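Local coordinates for conserved hypothetical protein BT1257 (Bacteroides thetaiotaomicron, PDB 2FG1) that is of unknown function but carries a macro domain and probably removes ADP-ribose from ADP-ribosylated thymidine in DNA by hydrolysis, at residues A[54-57]-A[62-65]. Residues are numbered along the deposited sequence; the frame is centred on the assembly and turned at random. Where two conformers were deposited one is given.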
ATOM      1  N   ARG A  54       7.921  -0.939 -12.388  1.00 16.39           N
ATOM      2  CA  ARG A  54       8.484  -1.801 -13.421  1.00 16.40           C
ATOM      3  C   ARG A  54       9.998  -1.592 -13.568  1.00 16.46           C
ATOM      4  O   ARG A  54      10.752  -2.547 -13.735  1.00 16.30           O
ATOM      5  CB  ARG A  54       7.757  -1.580 -14.741  1.00 17.01           C
ATOM      6  CG  ARG A  54       6.307  -2.076 -14.701  1.00 16.98           C
ATOM      7  CD  ARG A  54       5.767  -2.239 -16.101  1.00 17.57           C
ATOM      8  NE  ARG A  54       4.319  -2.454 -16.191  1.00 16.95           N
ATOM      9  CZ  ARG A  54       3.679  -3.616 -16.018  1.00 15.97           C
ATOM     10  NH1 ARG A  54       4.330  -4.714 -15.639  1.00 16.14           N
ATOM     11  NH2 ARG A  54       2.365  -3.656 -16.216  1.00 16.74           N
ATOM     12  N   GLN A  55      10.451  -0.344 -13.425  1.00 16.18           N
ATOM     13  CA  GLN A  55      11.897  -0.083 -13.433  1.00 16.77           C
ATOM     14  C   GLN A  55      12.563  -0.677 -12.202  1.00 16.41           C
ATOM     15  O   GLN A  55      13.669  -1.212 -12.270  1.00 16.53           O
ATOM     16  CB  GLN A  55      12.209   1.412 -13.531  1.00 16.82           C
ATOM     17  CG  GLN A  55      11.893   2.001 -14.899  1.00 16.85           C
ATOM     18  CD  GLN A  55      12.514   3.367 -15.122  1.00 16.33           C
ATOM     19  OE1 GLN A  55      13.566   3.685 -14.548  1.00 17.39           O
ATOM     20  NE2 GLN A  55      11.889   4.170 -15.979  1.00 16.39           N
ATOM     21  N   TRP A  56      11.884  -0.589 -11.063  1.00 16.94           N
ATOM     22  CA  TRP A  56      12.388  -1.196  -9.837  1.00 17.09           C
ATOM     23  C   TRP A  56      12.579  -2.715  -9.994  1.00 17.36           C
ATOM     24  O   TRP A  56      13.630  -3.265  -9.634  1.00 17.36           O
ATOM     25  CB  TRP A  56      11.424  -0.859  -8.700  1.00 17.69           C
ATOM     26  CG  TRP A  56      11.830  -1.252  -7.312  1.00 18.08           C
ATOM     27  CD1 TRP A  56      13.081  -1.562  -6.847  1.00 18.79           C
ATOM     28  CD2 TRP A  56      10.952  -1.330  -6.195  1.00 18.48           C
ATOM     29  NE1 TRP A  56      13.018  -1.861  -5.499  1.00 19.89           N
ATOM     30  CE2 TRP A  56      11.722  -1.718  -5.077  1.00 18.74           C
ATOM     31  CE3 TRP A  56       9.577  -1.129  -6.034  1.00 18.80           C
ATOM     32  CZ2 TRP A  56      11.161  -1.894  -3.806  1.00 19.92           C
ATOM     33  CZ3 TRP A  56       9.024  -1.296  -4.768  1.00 19.36           C
ATOM     34  CH2 TRP A  56       9.819  -1.667  -3.673  1.00 18.84           C
ATOM     35  N   TYR A  57      11.586  -3.383 -10.581  1.00 17.30           N
ATOM     36  CA  TYR A  57      11.687  -4.819 -10.820  1.00 17.86           C
ATOM     37  C   TYR A  57      12.924  -5.152 -11.642  1.00 18.56           C
ATOM     38  O   TYR A  57      13.667  -6.087 -11.327  1.00 18.67           O
ATOM     39  CB  TYR A  57      10.429  -5.356 -11.525  1.00 18.64           C
ATOM     40  CG  TYR A  57      10.608  -6.797 -11.938  1.00 18.67           C
ATOM     41  CD1 TYR A  57      10.594  -7.814 -10.988  1.00 20.17           C
ATOM     42  CD2 TYR A  57      10.835  -7.143 -13.270  1.00 20.04           C
ATOM     43  CE1 TYR A  57      10.779  -9.135 -11.343  1.00 20.93           C
ATOM     44  CE2 TYR A  57      11.037  -8.478 -13.634  1.00 20.87           C
ATOM     45  CZ  TYR A  57      11.002  -9.459 -12.656  1.00 20.19           C
ATOM     46  OH  TYR A  57      11.190 -10.794 -12.985  1.00 22.64           O
ATOM     47  N   GLU A  62      17.022  -3.879  -4.042  1.00 23.49           N
ATOM     48  CA  GLU A  62      16.116  -4.032  -2.894  0.60 23.86           C
ATOM     49  C   GLU A  62      14.673  -4.281  -3.349  1.00 23.07           C
ATOM     50  O   GLU A  62      13.731  -3.699  -2.812  1.00 22.81           O
ATOM     51  CB  GLU A  62      16.201  -2.823  -1.947  0.60 24.05           C
ATOM     52  CG  GLU A  62      17.592  -2.587  -1.369  0.60 26.31           C
ATOM     53  CD  GLU A  62      17.706  -1.292  -0.580  0.60 26.14           C
ATOM     54  OE1 GLU A  62      16.851  -1.034   0.299  0.60 30.30           O
ATOM     55  OE2 GLU A  62      18.661  -0.533  -0.834  0.60 29.77           O
ATOM     56  N   PHE A  63      14.510  -5.143  -4.347  1.00 21.80           N
ATOM     57  CA  PHE A  63      13.188  -5.522  -4.816  1.00 21.08           C
ATOM     58  C   PHE A  63      12.792  -6.773  -4.049  1.00 21.43           C
ATOM     59  O   PHE A  63      12.835  -7.892  -4.569  1.00 22.46           O
ATOM     60  CB  PHE A  63      13.166  -5.750  -6.333  1.00 20.71           C
ATOM     61  CG  PHE A  63      11.777  -5.818  -6.904  1.00 19.66           C
ATOM     62  CD1 PHE A  63      11.101  -4.649  -7.253  1.00 19.15           C
ATOM     63  CD2 PHE A  63      11.135  -7.040  -7.079  1.00 20.43           C
ATOM     64  CE1 PHE A  63       9.818  -4.700  -7.756  1.00 19.29           C
ATOM     65  CE2 PHE A  63       9.854  -7.101  -7.587  1.00 21.13           C
ATOM     66  CZ  PHE A  63       9.193  -5.934  -7.930  1.00 20.35           C
ATOM     67  N   THR A  64      12.437  -6.561  -2.788  1.00 20.91           N
ATOM     68  CA  THR A  64      12.269  -7.654  -1.835  1.00 20.86           C
ATOM     69  C   THR A  64      11.011  -7.428  -1.005  1.00 19.78           C
ATOM     70  O   THR A  64      10.568  -6.294  -0.814  1.00 19.33           O
ATOM     71  CB  THR A  64      13.492  -7.781  -0.880  1.00 21.47           C
ATOM     72  OG1 THR A  64      13.794  -6.509  -0.295  1.00 23.01           O
ATOM     73  CG2 THR A  64      14.710  -8.272  -1.636  1.00 23.10           C
ATOM     74  N   LEU A  65      10.447  -8.522  -0.503  1.00 19.28           N
ATOM     75  CA  LEU A  65       9.338  -8.448   0.439  1.00 18.81           C
ATOM     76  C   LEU A  65       9.700  -7.531   1.604  1.00 18.52           C
ATOM     77  O   LEU A  65      10.783  -7.680   2.202  1.00 18.77           O
ATOM     78  CB  LEU A  65       8.991  -9.847   0.958  1.00 18.83           C
ATOM     79  CG  LEU A  65       8.273 -10.747  -0.052  1.00 19.46           C
ATOM     80  CD1 LEU A  65       8.371 -12.198   0.394  1.00 20.97           C
ATOM     81  CD2 LEU A  65       6.820 -10.341  -0.231  1.00 20.55           C
TER
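Phe63 takes part in two T-shaped stacks at once, presenting its edge to Trp56 and receiving the edge of Tyr57 on its face. In the first, its ring plane stands at 79° to the indole, with centroids 4.8 Å apart for the five-membered ring; CD1 of Phe63 lies over the indole face, 3.5 Å from Trp56 CG. In the second, the planes meet at 77° and Tyr57 CD1 comes within 3.6 Å of Phe63 CE2. The backbone of Tyr57 adds a CH-pi contact, its CA lying over the face of the Phe63 ring, 3.8 Å from the centroid. Within the macro fold, this cluster ties the C-terminal part of helix 48-59 to the loop leading into edge strand 68-74; Tyr53 meets the Phe63 ring, and Ile83 of strand 77-85 touches both Trp56 and Phe63. The loop bends sharply here, Phe63 being the central residue of an inverse gamma turn, with a weak 3.1 Å bond from Thr64 N to Glu62 O. The Trp56 side chain leaves its helix with CG anti to N (chi1 -173°), which carries the indole toward the loop, where NE1 bonds to Glu61 O and makes a weak second bond to Glu62 O (3.3 Å). Without the indole, as with an alanine here, the Phe63 edge would probably lose the face it packs on, and the carbonyls of Glu61 and Glu62 their N-H donor.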